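Local coordinates for protein protease Do-like 2, chloroplastic (Arabidopsis thaliana, PDB 4FLN) that is a chloroplast serine protease that performs the primary cleavage of photodamaged D1 protein in photosystem II of plants, at residues Cys55-Pro60 and Arg70-Thr75; Leu86-His91 and Ala124-Glu129. All blocks are in the same frame, centred on the assembly; numbering follows the deposited sequence.

Contact 1: residues Cys55-Pro60 and Arg70-Thr75; sequences CTHTAP and RQFTST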
# COMPACT_ATOMS: atom_id res chain seq x y z
N CYS B 55 26.14 -23.57 1.12
CA CYS B 55 26.02 -23.75 2.56
C CYS B 55 24.59 -24.00 3.01
O CYS B 55 23.66 -23.28 2.63
CB CYS B 55 26.58 -22.54 3.30
SG CYS B 55 26.17 -22.51 5.05
N THR B 56 24.42 -25.02 3.85
CA THR B 56 23.12 -25.34 4.42
C THR B 56 23.02 -24.69 5.79
O THR B 56 23.91 -24.84 6.62
CB THR B 56 22.95 -26.85 4.54
OG1 THR B 56 22.92 -27.42 3.22
CG2 THR B 56 21.65 -27.18 5.24
N HIS B 57 21.93 -23.96 6.02
CA HIS B 57 21.78 -23.17 7.24
C HIS B 57 20.69 -23.68 8.16
O HIS B 57 19.52 -23.69 7.79
CB HIS B 57 21.47 -21.71 6.89
CG HIS B 57 22.53 -21.04 6.07
ND1 HIS B 57 23.58 -20.36 6.63
CD2 HIS B 57 22.71 -20.98 4.73
CE1 HIS B 57 24.36 -19.89 5.68
NE2 HIS B 57 23.86 -20.26 4.51
N THR B 58 21.07 -24.12 9.36
CA THR B 58 20.07 -24.35 10.39
C THR B 58 20.29 -23.39 11.55
O THR B 58 21.18 -23.58 12.36
CB THR B 58 20.15 -25.77 10.96
OG1 THR B 58 20.26 -26.71 9.88
CG2 THR B 58 18.91 -26.07 11.79
N ALA B 59 19.43 -22.38 11.64
CA ALA B 59 19.50 -21.44 12.74
C ALA B 59 18.59 -21.92 13.86
O ALA B 59 17.66 -22.68 13.62
CB ALA B 59 19.08 -20.06 12.28
N PRO B 60 18.86 -21.48 15.10
CA PRO B 60 17.96 -21.75 16.22
C PRO B 60 16.80 -20.76 16.20
O PRO B 60 16.97 -19.65 15.73
CB PRO B 60 18.84 -21.48 17.44
CG PRO B 60 19.73 -20.39 16.98
CD PRO B 60 20.00 -20.64 15.52
N ARG B 70 13.80 -23.18 10.12
CA ARG B 70 13.71 -24.06 8.96
C ARG B 70 15.02 -24.13 8.15
O ARG B 70 15.59 -23.09 7.80
CB ARG B 70 12.56 -23.61 8.06
CG ARG B 70 11.92 -24.72 7.27
CD ARG B 70 10.87 -24.17 6.34
NE ARG B 70 10.11 -25.23 5.69
CZ ARG B 70 9.01 -25.77 6.19
NH1 ARG B 70 8.53 -25.33 7.35
NH2 ARG B 70 8.39 -26.74 5.54
N GLN B 71 15.47 -25.35 7.85
CA GLN B 71 16.71 -25.56 7.12
C GLN B 71 16.63 -25.16 5.65
O GLN B 71 15.78 -25.66 4.91
CB GLN B 71 17.15 -27.03 7.20
CG GLN B 71 18.44 -27.33 6.45
CD GLN B 71 18.93 -28.76 6.61
OE1 GLN B 71 19.89 -29.04 7.35
NE2 GLN B 71 18.29 -29.69 5.90
N PHE B 72 17.53 -24.28 5.22
CA PHE B 72 17.62 -23.88 3.82
C PHE B 72 19.05 -23.85 3.29
O PHE B 72 20.02 -23.89 4.05
CB PHE B 72 16.95 -22.52 3.61
CG PHE B 72 17.67 -21.37 4.26
CD1 PHE B 72 17.58 -21.18 5.63
CD2 PHE B 72 18.40 -20.48 3.51
CE1 PHE B 72 18.23 -20.12 6.24
CE2 PHE B 72 19.05 -19.41 4.11
CZ PHE B 72 18.97 -19.24 5.49
N THR B 73 19.18 -23.78 1.96
CA THR B 73 20.51 -23.69 1.36
C THR B 73 20.67 -22.38 0.60
O THR B 73 19.74 -21.93 -0.07
CB THR B 73 20.81 -24.90 0.44
OG1 THR B 73 20.49 -26.12 1.12
CG2 THR B 73 22.28 -24.92 0.04
N SER B 74 21.84 -21.77 0.74
CA SER B 74 22.15 -20.49 0.10
C SER B 74 23.51 -20.57 -0.58
O SER B 74 24.28 -21.49 -0.33
CB SER B 74 22.17 -19.36 1.12
OG SER B 74 23.47 -19.20 1.65
N THR B 75 23.81 -19.59 -1.43
CA THR B 75 25.09 -19.58 -2.13
C THR B 75 25.86 -18.28 -1.89
O THR B 75 25.28 -17.28 -1.45
CB THR B 75 24.92 -19.80 -3.64
OG1 THR B 75 24.43 -18.60 -4.26
CG2 THR B 75 23.94 -20.93 -3.90
O HOH W 1 18.20 -21.78 9.29
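Residues 55-60 and 70-75 form an antiparallel pair from the first two strands of the N-terminal β-barrel of a trypsin-like protease fold. Ahead of the strand, the carbonyl of Arg-70 accepts a bond from a water that also donates to His-57 O and accepts from Ala-59 N, bridging the two segments where the strand pairing runs out. Gln-71 runs out fully extended, CG anti to the backbone N, so that Thr-56 CG2 rests against its amide, 3.3 Å from Gln-71 OE1; that oxygen is hydrogen-bonded to Tyr-493 of the second subunit. At Phe-72 the backbone closes a hydrogen-bonded pair with His-57, whose N reaches Phe-72 O at 2.7 Å, almost along the C=O axis, while the return bond is weak. With CG between the backbone N and the carbonyl carbon (chi1 67°), the Phe-72 ring receives His-57 CB over one face, and the two rings lie 23° from parallel but barely overlap. Thr-73 takes the non-hydrogen-bonded position opposite Thr-56, and their OG1 atoms share a weak hydrogen bond. Ser-74 pairs with Cys-55 through two backbone bonds, and its OG shares a hydrogen bond of 3.1 Å with His-57 NE2, while His-57 ND1 is bonded to Glu-94 O. An alanine at His-57 would remove the imidazole and would probably leave Ser-74 OG and Glu-94 O without these partners. Cys-55 SG lies over one imidazole face, offset toward the rim.

Contact 2: residues Leu86-His91 and Ala124-Glu129; sequences LLTNAH and ALLSVE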
# COMPACT_ATOMS: atom_id res chain seq x y z
N LEU B 86 40.64 -20.86 2.26
CA LEU B 86 39.70 -20.09 1.46
C LEU B 86 39.10 -18.95 2.28
O LEU B 86 38.73 -19.14 3.44
CB LEU B 86 38.57 -20.98 0.94
CG LEU B 86 38.99 -22.06 -0.06
CD1 LEU B 86 37.79 -22.87 -0.51
CD2 LEU B 86 39.70 -21.40 -1.24
N LEU B 87 38.99 -17.78 1.68
CA LEU B 87 38.45 -16.62 2.36
C LEU B 87 36.99 -16.43 1.97
O LEU B 87 36.63 -16.63 0.81
CB LEU B 87 39.26 -15.38 1.98
CG LEU B 87 39.24 -14.18 2.91
CD1 LEU B 87 39.18 -14.62 4.35
CD2 LEU B 87 40.49 -13.36 2.67
N THR B 88 36.15 -16.04 2.91
CA THR B 88 34.77 -15.72 2.59
C THR B 88 34.12 -14.80 3.62
O THR B 88 34.76 -14.38 4.57
CB THR B 88 33.91 -16.99 2.41
OG1 THR B 88 32.67 -16.63 1.78
CG2 THR B 88 33.62 -17.65 3.75
N ASN B 89 32.85 -14.48 3.41
CA ASN B 89 32.10 -13.75 4.42
C ASN B 89 31.61 -14.73 5.47
O ASN B 89 31.36 -15.90 5.17
CB ASN B 89 30.92 -13.01 3.81
CG ASN B 89 31.34 -11.79 3.06
OD1 ASN B 89 31.01 -11.61 1.89
ND2 ASN B 89 32.09 -10.92 3.72
N ALA B 90 31.48 -14.28 6.71
CA ALA B 90 31.02 -15.18 7.75
C ALA B 90 29.55 -15.51 7.53
O ALA B 90 29.11 -16.63 7.79
CB ALA B 90 31.27 -14.58 9.10
N HIS B 91 28.79 -14.55 7.03
CA HIS B 91 27.36 -14.75 6.82
C HIS B 91 27.07 -15.82 5.76
O HIS B 91 26.01 -16.43 5.76
CB HIS B 91 26.62 -13.43 6.52
CG HIS B 91 26.65 -13.02 5.08
ND1 HIS B 91 27.31 -11.89 4.64
CD2 HIS B 91 26.07 -13.57 3.98
CE1 HIS B 91 27.15 -11.77 3.33
NE2 HIS B 91 26.40 -12.77 2.91
N ALA B 124 35.28 -15.19 7.14
CA ALA B 124 35.45 -16.57 7.56
C ALA B 124 36.51 -17.22 6.71
O ALA B 124 36.65 -16.92 5.52
CB ALA B 124 34.14 -17.33 7.48
N LEU B 125 37.27 -18.11 7.33
CA LEU B 125 38.28 -18.87 6.64
C LEU B 125 37.75 -20.28 6.50
O LEU B 125 37.04 -20.76 7.37
CB LEU B 125 39.58 -18.86 7.43
CG LEU B 125 40.84 -18.50 6.64
CD1 LEU B 125 40.57 -17.31 5.74
CD2 LEU B 125 41.99 -18.21 7.59
N LEU B 126 38.07 -20.93 5.39
CA LEU B 126 37.67 -22.32 5.20
C LEU B 126 38.87 -23.16 4.78
O LEU B 126 39.78 -22.68 4.09
CB LEU B 126 36.57 -22.44 4.15
CG LEU B 126 35.29 -21.62 4.23
CD1 LEU B 126 34.49 -21.83 2.96
CD2 LEU B 126 34.46 -21.99 5.44
N SER B 127 38.86 -24.43 5.20
CA SER B 127 39.86 -25.39 4.75
C SER B 127 39.16 -26.39 3.84
O SER B 127 37.95 -26.59 3.96
CB SER B 127 40.52 -26.11 5.93
OG SER B 127 39.59 -26.92 6.63
N VAL B 128 39.91 -26.98 2.92
CA VAL B 128 39.31 -27.96 2.01
C VAL B 128 40.10 -29.26 1.87
O VAL B 128 41.33 -29.27 1.88
CB VAL B 128 39.02 -27.36 0.63
CG1 VAL B 128 39.33 -28.37 -0.47
CG2 VAL B 128 37.57 -26.91 0.56
N GLU B 129 39.35 -30.36 1.73
CA GLU B 129 39.93 -31.68 1.56
C GLU B 129 39.34 -32.43 0.35
O GLU B 129 38.14 -32.73 0.31
CB GLU B 129 39.75 -32.50 2.83
CG GLU B 129 38.38 -32.37 3.47
CD GLU B 129 38.14 -33.40 4.55
OE1 GLU B 129 39.05 -34.22 4.79
OE2 GLU B 129 37.05 -33.38 5.16
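Two flat side chains, the Asn-89 amide and the His-91 imidazole, start from CB atoms that point away from strand 124-129; Asn-89 finds its polar partner at Asp-122, just before the strand, where its ND2 is hydrogen-bonded to Asp-122 O, and both side chains pack on Ser-200. The flat groups that do meet across this antiparallel pair, part of the N-terminal β-barrel of the trypsin-like fold, are peptide groups, joined by backbone hydrogen bonds. Leu-86 and Leu-126 form a hydrogen-bonded pair in which each N lies in the plane of the opposing carbonyl, Leu-86 N to Leu-126 O being 2.7 Å. At the next such pair, Thr-88 N approaches Ala-124 O nearly along the C=O axis, whereas Ala-124 N sits above the plane of the Thr-88 carbonyl, 43° out of it.

Side chains fill both faces of the sheet. On one, Leu-87, with CG anti to the backbone N, crosses Leu-125 obliquely, and the two meet through their CD1 methyls; Ile-81 of strand 72-82 touches both. On the other, Leu-86 and Leu-126 lie CB to CB at 4.1 Å, and Leu-86 CD1 reaches on to Val-128 CG2. Thr-88 divides its branches: OG1, anti to the backbone N, bonds to Ser-77 O, while CG2 faces the Ala-124 methyl. By similarity His-91 and Asp-122 belong to the charge relay system with Ser-200, so the pairing brings together the segment leading into His-91 and the strand that follows Asp-122; His-91 N donates to Asp-122 OD1. Where residues 86-91 turn from strand into helix, Ala-124 CB packs 3.8 Å from Ala-90 CA.

How the contacts relate
Both contacts belong to the same six-stranded barrel, in which strands 72-82 and 85-88 are neighbours, and their centres lie 16 Å apart. All the touching residues of contact 2 are buried; it meets no other chain and relies on aliphatic side chains around four backbone hydrogen bonds. Contact 1 is only partly buried: its side chains are largely polar or aromatic, a water bridges its two segments, and the second subunit packs against it. The two differ also in relation to the presumed catalytic residues, since 86-91 includes His-91, while Ser-74 of contact 1 comes only within about 7 Å of that side chain. They touch where His-57 CE1 packs 3.8 Å from His-91 O.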